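Local coordinates for protein N-(5'-phosphoribosyl)anthranilate isomerase (Thermococcus kodakarensis, PDB 5LHF) that catalyses the isomerisation of N-(5-phospho-beta-D-ribosyl)anthranilate to 1-(2-carboxyphenylamino)-1-deoxy-D-ribulose 5-phosphate, the third of five steps from chorismate to tryptophan, at residues Val3-Ile8 with Ala24-Val29; Arg18-Tyr23 with Ala51-Tyr56; Val30-Ser35 with Ser59-Phe64; Phe105-Glu110 with Leu135-Gly140. All coordinates share one frame; numbering follows the deposited sequence.

Interaction 1. Residues Val3-Ile8 with Ala24-Val29; sequences VEFVKI and ADATGV
Lys7 and Ala26 face each other across two neighbouring parallel strands, 5-8 and 26-29, whose axes approach to 4.7 Å and diverge by 28°. Val6 O takes the N-H of Asp25 at 2.8 Å and a weak second bond from Ala26 N; further on, Ile8 N donates to Ala26 O at 3.1 Å. Lys7 CA also directs its hydrogen at Ala26 O. At the entry to the second strand the Asp25 carboxylate stands in for a backbone acceptor: OD2 offers its anti lone pair to Val6 N at 2.9 Å. The pair forms the two strands of a right-handed beta-alpha-beta unit through helix 14-20, the first in this TIM barrel. Thr27 OG1, anti to the backbone N (chi1 -170°), hydrogen-bonds to Ile8 O at 2.6 Å, nearly along the C=O axis. Side chains alternate between the barrel interior and the helical layer. Phe5 sets CZ and CE1 against Ala26 CB, the closer being CZ at 3.6 Å, while its CD1 lies near Asp25 CB. Lys7 runs past Ala26 and Thr27, CE 3.6 Å from Thr27 O, and its NZ forms a salt bridge with Asp183 and a hydrogen bond with Gln80. Toward the helices, Ile8 CG1 packs on Ala24 CB at 4.0 Å, and Ile8 also meets Val20 of helix 14-20 and Ile199 of helix 196-207.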
loop_
_atom_site.group_PDB
_atom_site.type_symbol
_atom_site.label_atom_id
_atom_site.label_comp_id
_atom_site.label_asym_id
_atom_site.label_seq_id
_atom_site.Cartn_x
_atom_site.Cartn_y
_atom_site.Cartn_z
ATOM N N VAL A 3 13.243 -8.283 -3.587
ATOM C CA VAL A 3 12.200 -7.265 -3.553
ATOM C C VAL A 3 12.853 -5.910 -3.796
ATOM O O VAL A 3 13.868 -5.575 -3.173
ATOM C CB VAL A 3 11.456 -7.297 -2.206
ATOM C CG1 VAL A 3 10.385 -6.231 -2.162
ATOM C CG2 VAL A 3 10.828 -8.665 -1.967
ATOM N N GLU A 4 12.289 -5.128 -4.716
ATOM C CA GLU A 4 12.917 -3.862 -5.065
ATOM C C GLU A 4 12.279 -2.653 -4.398
ATOM O O GLU A 4 12.887 -1.574 -4.399
ATOM C CB GLU A 4 12.903 -3.656 -6.586
ATOM C CG GLU A 4 13.789 -4.619 -7.414
ATOM C CD GLU A 4 15.173 -4.949 -6.832
ATOM O OE1 GLU A 4 15.645 -4.312 -5.865
ATOM O OE2 GLU A 4 15.814 -5.880 -7.373
ATOM N N PHE A 5 11.093 -2.795 -3.823
ATOM C CA PHE A 5 10.338 -1.651 -3.339
ATOM C C PHE A 5 9.803 -1.967 -1.953
ATOM O O PHE A 5 9.168 -3.001 -1.753
ATOM C CB PHE A 5 9.195 -1.327 -4.311
ATOM C CG PHE A 5 8.250 -0.250 -3.839
ATOM C CD1 PHE A 5 8.521 1.088 -4.090
ATOM C CD2 PHE A 5 7.052 -0.582 -3.213
ATOM C CE1 PHE A 5 7.644 2.071 -3.682
ATOM C CE2 PHE A 5 6.155 0.402 -2.810
ATOM C CZ PHE A 5 6.453 1.733 -3.045
ATOM N N VAL A 6 10.078 -1.097 -0.992
ATOM C CA VAL A 6 9.559 -1.253 0.362
ATOM C C VAL A 6 8.846 0.029 0.748
ATOM O O VAL A 6 9.434 1.113 0.676
ATOM C CB VAL A 6 10.675 -1.553 1.376
ATOM C CG1 VAL A 6 10.075 -1.705 2.777
ATOM C CG2 VAL A 6 11.476 -2.789 0.940
ATOM N N LYS A 7 7.589 -0.096 1.164
ATOM C CA LYS A 7 6.789 1.045 1.586
ATOM C C LYS A 7 6.381 0.823 3.033
ATOM O O LYS A 7 5.912 -0.265 3.379
ATOM C CB LYS A 7 5.563 1.218 0.690
ATOM C CG LYS A 7 4.593 2.302 1.170
ATOM C CD LYS A 7 3.524 2.613 0.099
ATOM C CE LYS A 7 2.359 3.407 0.684
ATOM N NZ LYS A 7 1.335 2.521 1.349
ATOM N N ILE A 8 6.620 1.818 3.888
ATOM C CA ILE A 8 6.148 1.781 5.271
ATOM C C ILE A 8 5.033 2.806 5.382
ATOM O O ILE A 8 5.269 4.020 5.278
ATOM C CB ILE A 8 7.261 2.062 6.292
ATOM C CG1 ILE A 8 8.345 0.972 6.227
ATOM C CG2 ILE A 8 6.670 2.157 7.694
ATOM C CD1 ILE A 8 9.601 1.285 7.043
ATOM N N ALA A 24 12.823 3.242 3.911
ATOM C CA ALA A 24 11.823 2.826 2.935
ATOM C C ALA A 24 12.003 3.550 1.606
ATOM O O ALA A 24 12.512 4.669 1.548
ATOM C CB ALA A 24 10.395 3.078 3.459
ATOM N N ASP A 25 11.564 2.899 0.529
ATOM C CA ASP A 25 11.495 3.589 -0.755
ATOM C C ASP A 25 10.319 4.551 -0.849
ATOM O O ASP A 25 10.359 5.471 -1.673
ATOM C CB ASP A 25 11.410 2.561 -1.869
ATOM C CG ASP A 25 12.598 1.632 -1.864
ATOM O OD1 ASP A 25 13.702 2.138 -2.114
ATOM O OD2 ASP A 25 12.426 0.417 -1.610
ATOM N N ALA A 26 9.288 4.362 -0.025
ATOM C CA ALA A 26 8.088 5.185 -0.064
ATOM C C ALA A 26 7.394 5.070 1.280
ATOM O O ALA A 26 7.600 4.106 2.024
ATOM C CB ALA A 26 7.121 4.766 -1.186
ATOM N N THR A 27 6.550 6.051 1.569
ATOM C CA THR A 27 5.714 5.995 2.760
ATOM C C THR A 27 4.310 6.455 2.372
ATOM O O THR A 27 3.988 6.620 1.189
ATOM C CB THR A 27 6.344 6.817 3.899
ATOM O OG1 THR A 27 5.639 6.561 5.126
ATOM C CG2 THR A 27 6.322 8.308 3.584
ATOM N N GLY A 28 3.456 6.603 3.373
ATOM C CA GLY A 28 2.067 6.949 3.131
ATOM C C GLY A 28 1.466 7.616 4.342
ATOM O O GLY A 28 1.828 7.306 5.481
ATOM N N VAL A 29 0.531 8.538 4.094
ATOM C CA VAL A 29 -0.203 9.196 5.166
ATOM C C VAL A 29 -1.697 9.015 4.909
ATOM O O VAL A 29 -2.169 9.228 3.787
ATOM C CB VAL A 29 0.188 10.687 5.299
ATOM C CG1 VAL A 29 -0.065 11.458 3.987
ATOM C CG2 VAL A 29 -0.605 11.316 6.421
#

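Interaction 2. Residues Arg18-Tyr23 with Ala51-Tyr56; sequences RLVERY and AEIPIY
Glu21 reaches over the backbone of Ala51 and Glu52, its carboxylate lying against Ala51 CA and the Glu52 amide. CG sits anti to the carbonyl carbon (chi1 -70°) and the chain beyond is extended, with OE1 at its end accepting from Glu52 N. The Glu52 N to Glu21 OE1 distance, 2.5 Å, is very short and its exact value doubtful, but the bond is nearly straight at 172°. Glu21 OE1 also lies 3.2 Å from Ala51 CA. Ala51 is the first residue to leave the helical conformation after helix 41-50, so the carboxylate grips the turn just beyond that helix's C-terminal end. The other oxygen, OE2, is held from its syn side by Arg18 NH1 at 2.9 Å, the donor coming in 19° out of the carboxylate plane. Arg18 NH1 also donates to Met50 O. Glu52 crosses both Arg18 and Glu21 at about a right angle. Its OE1 forms only a long ion pair with Arg18 NH1, at 4.0 Å and well out of the guanidinium plane, but a water bridges Arg18 NH2 and Glu52 OE1. Next to the charged groups, Ile53 CD1 rests 4.2 Å from Glu21 CG and more loosely against Val20 CG1, linking helix 14-20 to the chain entering strand 55-59. The two carboxylates approach within 4.3 Å, Glu21 OE2 to Glu52 OE2, and Arg18 probably offsets their repulsion. The salt bridge to Arg18 is consistent with an ionised Glu21, whose two oxygens have different partners, probably limiting its rotation.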
loop_
_atom_site.group_PDB
_atom_site.type_symbol
_atom_site.label_atom_id
_atom_site.label_comp_id
_atom_site.label_asym_id
_atom_site.label_seq_id
_atom_site.Cartn_x
_atom_site.Cartn_y
_atom_site.Cartn_z
ATOM N N ARG A 18 10.583 11.021 9.419
ATOM C CA ARG A 18 12.039 11.037 9.308
ATOM C C ARG A 18 12.653 9.662 9.588
ATOM O O ARG A 18 13.684 9.305 8.999
ATOM C CB ARG A 18 12.620 12.080 10.262
ATOM C CG ARG A 18 12.231 13.506 9.909
ATOM C CD ARG A 18 12.618 13.841 8.477
ATOM N NE ARG A 18 12.476 15.271 8.191
ATOM C CZ ARG A 18 12.164 15.764 6.992
ATOM N NH1 ARG A 18 11.930 14.942 5.977
ATOM N NH2 ARG A 18 12.059 17.079 6.814
ATOM N N LEU A 19 12.059 8.891 10.506
ATOM C CA LEU A 19 12.551 7.546 10.776
ATOM C C LEU A 19 12.376 6.648 9.561
ATOM O O LEU A 19 13.333 6.027 9.090
ATOM C CB LEU A 19 11.826 6.951 11.985
ATOM C CG LEU A 19 12.105 5.471 12.245
ATOM C CD1 LEU A 19 13.629 5.307 12.427
ATOM C CD2 LEU A 19 11.312 4.960 13.466
ATOM N N VAL A 20 11.155 6.594 9.026
ATOM C CA VAL A 20 10.859 5.761 7.862
ATOM C C VAL A 20 11.737 6.134 6.671
ATOM O O VAL A 20 12.102 5.270 5.865
ATOM C CB VAL A 20 9.356 5.881 7.539
ATOM C CG1 VAL A 20 9.044 5.404 6.135
ATOM C CG2 VAL A 20 8.558 5.111 8.572
ATOM N N GLU A 21 12.085 7.416 6.533
ATOM C CA GLU A 21 12.844 7.869 5.373
ATOM C C GLU A 21 14.256 7.300 5.334
ATOM O O GLU A 21 14.885 7.312 4.272
ATOM C CB GLU A 21 12.906 9.396 5.356
ATOM C CG GLU A 21 11.553 10.021 5.039
ATOM C CD GLU A 21 11.624 11.515 4.888
ATOM O OE1 GLU A 21 10.812 12.063 4.116
ATOM O OE2 GLU A 21 12.476 12.138 5.552
ATOM N N ARG A 22 14.760 6.801 6.458
ATOM C CA ARG A 22 16.091 6.213 6.469
ATOM C C ARG A 22 16.104 4.801 5.907
ATOM O O ARG A 22 17.190 4.253 5.663
ATOM C CB ARG A 22 16.643 6.229 7.892
ATOM C CG ARG A 22 16.828 7.636 8.430
ATOM C CD ARG A 22 17.983 7.728 9.415
ATOM N NE ARG A 22 17.775 6.903 10.603
ATOM C CZ ARG A 22 16.992 7.242 11.620
ATOM N NH1 ARG A 22 16.330 8.396 11.598
ATOM N NH2 ARG A 22 16.875 6.426 12.657
ATOM N N TYR A 23 14.925 4.214 5.667
ATOM C CA TYR A 23 14.833 2.818 5.273
ATOM C C TYR A 23 13.970 2.564 4.048
ATOM O O TYR A 23 14.340 1.720 3.227
ATOM C CB TYR A 23 14.299 1.981 6.446
ATOM C CG TYR A 23 15.147 2.092 7.692
ATOM C CD1 TYR A 23 14.874 3.064 8.662
ATOM C CD2 TYR A 23 16.228 1.246 7.897
ATOM C CE1 TYR A 23 15.647 3.164 9.802
ATOM C CE2 TYR A 23 17.006 1.343 9.036
ATOM C CZ TYR A 23 16.715 2.298 9.981
ATOM O OH TYR A 23 17.492 2.387 11.113
ATOM N N ALA A 51 8.372 15.590 3.295
ATOM C CA ALA A 51 8.879 14.269 2.932
ATOM C C ALA A 51 10.004 14.341 1.899
ATOM O O ALA A 51 9.971 15.147 0.962
ATOM C CB ALA A 51 7.743 13.385 2.408
ATOM N N GLU A 52 11.010 13.486 2.073
ATOM C CA GLU A 52 12.115 13.406 1.129
ATOM C C GLU A 52 12.105 12.120 0.302
ATOM O O GLU A 52 13.002 11.930 -0.524
ATOM C CB GLU A 52 13.450 13.577 1.881
ATOM C CG GLU A 52 13.586 14.988 2.452
ATOM C CD GLU A 52 14.817 15.184 3.324
ATOM O OE1 GLU A 52 14.998 16.317 3.838
ATOM O OE2 GLU A 52 15.586 14.213 3.506
ATOM N N ILE A 53 11.122 11.243 0.499
ATOM C CA ILE A 53 10.831 10.115 -0.396
ATOM C C ILE A 53 9.385 10.235 -0.875
ATOM O O ILE A 53 8.607 11.012 -0.299
ATOM C CB ILE A 53 11.053 8.756 0.297
ATOM C CG1 ILE A 53 10.007 8.540 1.394
ATOM C CG2 ILE A 53 12.489 8.633 0.833
ATOM C CD1 ILE A 53 10.211 7.245 2.201
ATOM N N PRO A 54 8.966 9.490 -1.898
ATOM C CA PRO A 54 7.553 9.530 -2.295
ATOM C C PRO A 54 6.645 9.213 -1.116
ATOM O O PRO A 54 6.883 8.264 -0.364
ATOM C CB PRO A 54 7.466 8.458 -3.387
ATOM C CG PRO A 54 8.817 8.465 -4.002
ATOM C CD PRO A 54 9.780 8.708 -2.853
ATOM N N ILE A 55 5.613 10.031 -0.928
ATOM C CA ILE A 55 4.675 9.808 0.164
ATOM C C ILE A 55 3.264 9.746 -0.414
ATOM O O ILE A 55 2.786 10.713 -1.025
ATOM C CB ILE A 55 4.800 10.871 1.271
ATOM C CG1 ILE A 55 3.750 10.635 2.372
ATOM C CG2 ILE A 55 4.761 12.302 0.704
ATOM C CD1 ILE A 55 4.011 11.434 3.638
ATOM N N TYR A 56 2.615 8.600 -0.255
ATOM C CA TYR A 56 1.269 8.419 -0.786
ATOM C C TYR A 56 0.225 9.035 0.132
ATOM O O TYR A 56 0.267 8.841 1.348
ATOM C CB TYR A 56 0.986 6.924 -0.975
ATOM C CG TYR A 56 1.748 6.350 -2.144
ATOM C CD1 TYR A 56 3.082 5.972 -2.015
ATOM C CD2 TYR A 56 1.134 6.202 -3.374
ATOM C CE1 TYR A 56 3.785 5.468 -3.099
ATOM C CE2 TYR A 56 1.804 5.706 -4.446
ATOM C CZ TYR A 56 3.129 5.329 -4.315
ATOM O OH TYR A 56 3.775 4.837 -5.436
HETATM O O HOH W 1 12.479 18.269 3.862
#

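Interaction 3. Residues Val30-Ser35 with Ser59-Phe64; sequences VVNSRS and STMKTF
Val31 O is gripped by two serine hydroxyls, Ser59 OG and Ser33 OG, which donate from opposite faces of its carbonyl plane, each at 2.8 Å. Ser59 OG is anti to its backbone N (chi1 -173°) and also accepts from Met61 N at 3.0 Å, which makes an ST turn as the chain leaves strand 55-59. Ser33 OG, in turn, takes the N-H of Thr60 at 3.0 Å, with an angle of 152°. The two hydroxyls thus relay bonds between the segments, each donating to the same carbonyl and accepting from an amide of residues 59-64. Two waters extend the link: one joins Asn32 O to Thr60 OG1, the other Arg34 N to the same hydroxyl. Met61 crosses Asn32 obliquely, its SD receiving a weak hydrogen bond from Asn32 ND2 at 3.5 Å and its CG lying 3.8 Å from Asn32 CB. Bent at chi3 (-63°), the methionine sets its CE 4.2 Å from Val31 CG2. These loops follow adjacent strands at the C-terminal end of the barrel, the end that carries the active site in TIM-barrel enzymes. Val31 packs outward on Leu41 and Ala44 of helix 41-50, while Met61 touches Glu66 and Ala70 of helix 64-74 and its carbonyl accepts from Trp67 and Ser83. Residues 59-64 lead directly into helix 64-74, with Thr63 at its N-cap.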
loop_
_atom_site.group_PDB
_atom_site.type_symbol
_atom_site.label_atom_id
_atom_site.label_comp_id
_atom_site.label_asym_id
_atom_site.label_seq_id
_atom_site.Cartn_x
_atom_site.Cartn_y
_atom_site.Cartn_z
ATOM N N VAL A 30 -2.436 8.596 5.939
ATOM C CA VAL A 30 -3.825 8.169 5.778
ATOM C C VAL A 30 -4.759 9.328 6.115
ATOM O O VAL A 30 -4.607 9.982 7.153
ATOM C CB VAL A 30 -4.134 6.943 6.658
ATOM C CG1 VAL A 30 -5.623 6.554 6.538
ATOM C CG2 VAL A 30 -3.207 5.769 6.286
ATOM N N VAL A 31 -5.723 9.585 5.232
ATOM C CA VAL A 31 -6.729 10.621 5.447
ATOM C C VAL A 31 -8.101 10.055 5.112
ATOM O O VAL A 31 -8.236 9.110 4.332
ATOM C CB VAL A 31 -6.469 11.896 4.600
ATOM C CG1 VAL A 31 -5.144 12.564 4.977
ATOM C CG2 VAL A 31 -6.541 11.590 3.090
ATOM N N ASN A 32 -9.130 10.671 5.700
ATOM C CA ASN A 32 -10.525 10.396 5.356
ATOM C C ASN A 32 -10.775 8.895 5.170
ATOM O O ASN A 32 -11.243 8.438 4.128
ATOM C CB ASN A 32 -10.942 11.184 4.102
ATOM C CG ASN A 32 -10.876 12.708 4.304
ATOM O OD1 ASN A 32 -11.054 13.205 5.412
ATOM N ND2 ASN A 32 -10.642 13.448 3.223
ATOM N N SER A 33 -10.416 8.122 6.199
ATOM C CA SER A 33 -10.567 6.671 6.184
ATOM C C SER A 33 -10.832 6.177 7.599
ATOM O O SER A 33 -10.452 6.819 8.583
ATOM C CB SER A 33 -9.309 5.955 5.654
ATOM O OG SER A 33 -8.915 6.433 4.378
ATOM N N ARG A 34 -11.476 5.007 7.680
ATOM C CA ARG A 34 -11.516 4.217 8.907
ATOM C C ARG A 34 -10.119 3.695 9.230
ATOM O O ARG A 34 -9.732 2.622 8.749
ATOM C CB ARG A 34 -12.490 3.040 8.761
ATOM C CG ARG A 34 -13.903 3.435 8.360
ATOM C CD ARG A 34 -14.752 2.223 7.970
ATOM N NE ARG A 34 -16.125 2.645 7.690
ATOM C CZ ARG A 34 -17.059 1.867 7.149
ATOM N NH1 ARG A 34 -16.778 0.605 6.826
ATOM N NH2 ARG A 34 -18.275 2.356 6.934
ATOM N N SER A 35 -9.352 4.434 10.030
ATOM C CA SER A 35 -7.976 4.033 10.308
ATOM C C SER A 35 -7.486 4.682 11.595
ATOM O O SER A 35 -7.745 5.863 11.839
ATOM C CB SER A 35 -7.054 4.423 9.148
ATOM O OG SER A 35 -5.686 4.282 9.493
ATOM N N SER A 59 -6.148 6.618 1.093
ATOM C CA SER A 59 -7.525 6.814 1.534
ATOM C C SER A 59 -8.472 5.801 0.909
ATOM O O SER A 59 -8.235 5.265 -0.179
ATOM C CB SER A 59 -8.016 8.228 1.217
ATOM O OG SER A 59 -9.305 8.445 1.796
ATOM N N THR A 60 -9.587 5.598 1.604
ATOM C CA THR A 60 -10.705 4.820 1.096
ATOM C C THR A 60 -11.785 5.694 0.479
ATOM O O THR A 60 -12.854 5.178 0.131
ATOM C CB THR A 60 -11.308 3.986 2.220
ATOM O OG1 THR A 60 -11.714 4.869 3.271
ATOM C CG2 THR A 60 -10.275 2.997 2.755
ATOM N N MET A 61 -11.539 7.000 0.353
ATOM C CA MET A 61 -12.457 7.881 -0.354
ATOM C C MET A 61 -12.923 7.240 -1.652
ATOM O O MET A 61 -12.143 6.600 -2.362
ATOM C CB MET A 61 -11.790 9.225 -0.643
ATOM C CG MET A 61 -11.823 10.157 0.537
ATOM S SD MET A 61 -10.939 11.678 0.214
ATOM C CE MET A 61 -9.246 11.140 -0.045
ATOM N N LYS A 62 -14.212 7.410 -1.948
ATOM C CA LYS A 62 -14.873 6.688 -3.026
ATOM C C LYS A 62 -15.104 7.519 -4.283
ATOM O O LYS A 62 -15.192 6.942 -5.372
ATOM C CB LYS A 62 -16.225 6.145 -2.536
ATOM C CG LYS A 62 -16.145 5.322 -1.253
ATOM C CD LYS A 62 -17.507 4.782 -0.830
ATOM C CE LYS A 62 -18.068 3.815 -1.864
ATOM N NZ LYS A 62 -17.205 2.615 -2.065
ATOM N N THR A 63 -15.185 8.845 -4.171
ATOM C CA THR A 63 -15.655 9.683 -5.264
ATOM C C THR A 63 -14.591 10.680 -5.708
ATOM O O THR A 63 -13.713 11.075 -4.935
ATOM C CB THR A 63 -16.942 10.445 -4.883
ATOM O OG1 THR A 63 -16.632 11.548 -4.014
ATOM C CG2 THR A 63 -17.918 9.529 -4.189
ATOM N N PHE A 64 -14.686 11.081 -6.976
ATOM C CA PHE A 64 -13.739 12.054 -7.512
ATOM C C PHE A 64 -13.707 13.355 -6.711
ATOM O O PHE A 64 -12.603 13.845 -6.413
ATOM C CB PHE A 64 -14.061 12.321 -8.985
ATOM C CG PHE A 64 -13.181 13.368 -9.611
ATOM C CD1 PHE A 64 -13.548 14.708 -9.593
ATOM C CD2 PHE A 64 -11.994 13.007 -10.224
ATOM C CE1 PHE A 64 -12.745 15.670 -10.163
ATOM C CE2 PHE A 64 -11.180 13.956 -10.791
ATOM C CZ PHE A 64 -11.558 15.299 -10.762
HETATM O O HOH W 2 -13.522 6.989 3.091
HETATM O O HOH W 3 -12.506 3.413 5.420
#

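Interaction 4. Residues Phe105-Glu110 with Leu135-Gly140; sequences FMVPRE and LDTGVG
Parallel strand pairing between Phe105-Met106 and Leu135-Asp136 continues into a contact of the loops that follow, at the C-terminal end of the TIM barrel. Phe105 pairs with Leu135 and Met106 with Asp136. Asp136 N donates to Phe105 O at 2.9 Å and almost straight, 174°, whereas the next bond, Val107 N to Asp136 O, is weak at 3.5 Å. A water donates to Asp136 O at 2.7 Å and accepts weakly from Val107 N. On the helix side, Phe105 CB meets Leu135 CD2 at 4.2 Å. Val107 CG2 lies 3.6 Å from Asp136 O and 4.1 Å from Thr137 CG2. Farther out, Arg109 extends from CG to NE and brings its guanidinium edge to Val139 O: NH2 donates at 2.8 Å, with the oxygen 6° out of the guanidinium plane, and NH1 adds a weak bond. NH2 also forms a salt bridge with Asp146 of helix 143-156, whose OD2 accepts from Gly138 N as well. Val107 and Leu135 pack on Val149 and Ser150 of that helix, Phe105 on Leu124 of helix 114-126, and Thr137 OG1 bonds to Ala162 O on strand 160-162.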
loop_
_atom_site.group_PDB
_atom_site.type_symbol
_atom_site.label_atom_id
_atom_site.label_comp_id
_atom_site.label_asym_id
_atom_site.label_seq_id
_atom_site.Cartn_x
_atom_site.Cartn_y
_atom_site.Cartn_z
ATOM N N PHE A 105 -6.159 -3.592 -4.104
ATOM C CA PHE A 105 -7.175 -4.596 -4.396
ATOM C C PHE A 105 -7.254 -5.588 -3.247
ATOM O O PHE A 105 -6.224 -6.090 -2.786
ATOM C CB PHE A 105 -6.859 -5.364 -5.690
ATOM C CG PHE A 105 -6.902 -4.523 -6.929
ATOM C CD1 PHE A 105 -8.084 -4.368 -7.639
ATOM C CD2 PHE A 105 -5.762 -3.881 -7.384
ATOM C CE1 PHE A 105 -8.123 -3.590 -8.784
ATOM C CE2 PHE A 105 -5.795 -3.106 -8.531
ATOM C CZ PHE A 105 -6.981 -2.963 -9.233
ATOM N N MET A 106 -8.468 -5.891 -2.803
ATOM C CA MET A 106 -8.646 -6.992 -1.869
ATOM C C MET A 106 -8.460 -8.317 -2.603
ATOM O O MET A 106 -8.828 -8.456 -3.774
ATOM C CB MET A 106 -10.027 -6.935 -1.219
ATOM C CG MET A 106 -10.235 -5.765 -0.266
ATOM S SD MET A 106 -11.909 -5.710 0.418
ATOM C CE MET A 106 -12.880 -5.526 -1.079
ATOM N N VAL A 107 -7.861 -9.285 -1.922
ATOM C CA VAL A 107 -7.691 -10.608 -2.520
ATOM C C VAL A 107 -8.980 -11.398 -2.313
ATOM O O VAL A 107 -9.326 -11.726 -1.168
ATOM C CB VAL A 107 -6.482 -11.342 -1.925
ATOM C CG1 VAL A 107 -6.307 -12.681 -2.612
ATOM C CG2 VAL A 107 -5.233 -10.484 -2.045
ATOM N N PRO A 108 -9.720 -11.713 -3.375
ATOM C CA PRO A 108 -11.007 -12.397 -3.202
ATOM C C PRO A 108 -10.836 -13.798 -2.635
ATOM O O PRO A 108 -9.819 -14.463 -2.848
ATOM C CB PRO A 108 -11.581 -12.450 -4.626
ATOM C CG PRO A 108 -10.779 -11.464 -5.425
ATOM C CD PRO A 108 -9.426 -11.424 -4.788
ATOM N N ARG A 109 -11.860 -14.250 -1.915
ATOM C CA ARG A 109 -11.914 -15.603 -1.371
ATOM C C ARG A 109 -13.216 -16.277 -1.782
ATOM O O ARG A 109 -13.956 -16.817 -0.957
ATOM C CB ARG A 109 -11.774 -15.594 0.149
ATOM C CG ARG A 109 -10.361 -15.286 0.660
ATOM C CD ARG A 109 -10.384 -15.119 2.176
ATOM N NE ARG A 109 -9.076 -14.804 2.734
ATOM C CZ ARG A 109 -8.822 -14.760 4.036
ATOM N NH1 ARG A 109 -9.793 -15.012 4.906
ATOM N NH2 ARG A 109 -7.600 -14.473 4.471
ATOM N N GLU A 110 -13.517 -16.243 -3.079
ATOM C CA GLU A 110 -14.774 -16.760 -3.599
ATOM C C GLU A 110 -14.683 -18.211 -4.062
ATOM O O GLU A 110 -15.705 -18.788 -4.454
ATOM C CB GLU A 110 -15.261 -15.881 -4.754
ATOM C CG GLU A 110 -15.428 -14.417 -4.393
ATOM C CD GLU A 110 -16.260 -14.217 -3.142
ATOM O OE1 GLU A 110 -17.271 -14.933 -2.975
ATOM O OE2 GLU A 110 -15.902 -13.344 -2.322
ATOM N N LEU A 135 -1.724 -5.506 -3.515
ATOM C CA LEU A 135 -2.608 -6.614 -3.167
ATOM C C LEU A 135 -2.704 -6.683 -1.646
ATOM O O LEU A 135 -1.714 -6.977 -0.965
ATOM C CB LEU A 135 -2.108 -7.940 -3.755
ATOM C CG LEU A 135 -2.059 -8.069 -5.283
ATOM C CD1 LEU A 135 -1.699 -9.494 -5.737
ATOM C CD2 LEU A 135 -3.374 -7.632 -5.897
ATOM N N ASP A 136 -3.892 -6.427 -1.118
ATOM C CA ASP A 136 -4.123 -6.377 0.325
ATOM C C ASP A 136 -4.647 -7.734 0.796
ATOM O O ASP A 136 -5.820 -8.057 0.596
ATOM C CB ASP A 136 -5.102 -5.253 0.645
ATOM C CG ASP A 136 -5.203 -4.976 2.126
ATOM O OD1 ASP A 136 -6.256 -4.475 2.552
ATOM O OD2 ASP A 136 -4.239 -5.265 2.869
ATOM N N THR A 137 -3.790 -8.514 1.451
ATOM C CA THR A 137 -4.123 -9.866 1.889
ATOM C C THR A 137 -4.824 -9.859 3.250
ATOM O O THR A 137 -4.645 -8.950 4.062
ATOM C CB THR A 137 -2.866 -10.730 1.966
ATOM O OG1 THR A 137 -1.979 -10.192 2.953
ATOM C CG2 THR A 137 -2.156 -10.753 0.626
ATOM N N GLY A 138 -5.611 -10.908 3.500
ATOM C CA GLY A 138 -6.452 -10.998 4.680
ATOM C C GLY A 138 -5.842 -11.811 5.809
ATOM O O GLY A 138 -4.642 -12.111 5.823
ATOM N N VAL A 139 -6.695 -12.197 6.767
ATOM C CA VAL A 139 -6.234 -12.828 8.004
ATOM C C VAL A 139 -6.776 -14.245 8.155
ATOM O O VAL A 139 -7.422 -14.776 7.249
ATOM C CB VAL A 139 -6.618 -11.973 9.226
ATOM C CG1 VAL A 139 -5.956 -10.613 9.129
ATOM C CG2 VAL A 139 -8.155 -11.838 9.339
ATOM N N GLY A 140 -6.496 -14.875 9.300
ATOM C CA GLY A 140 -7.063 -16.187 9.549
ATOM C C GLY A 140 -6.509 -17.253 8.611
ATOM O O GLY A 140 -5.480 -17.079 7.944
HETATM O O HOH W 4 -8.147 -9.102 1.446
#

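In the fold
All four contacts belong to one eight-stranded TIM barrel. Interactions 1 and 2, with centres about 8 Å apart, touch: backbone bonds join Thr27 and Val29 to Tyr56, continuing the sheet from strand 26-30 to strand 55-59. Their segments alternate along the chain. The same two strands run on into the loops of interaction 3, its centre about 20 Å from that of interaction 1 and across the centre of the chain. Interaction 4 comes last, on strands 100-106 and 132-136, touching none of the others; its centre is about 19 Å from that of interaction 3. Interactions 3 and 4 tie loops at the barrel's C-terminal end, while interaction 2 joins a helix to a strand entrance at the other.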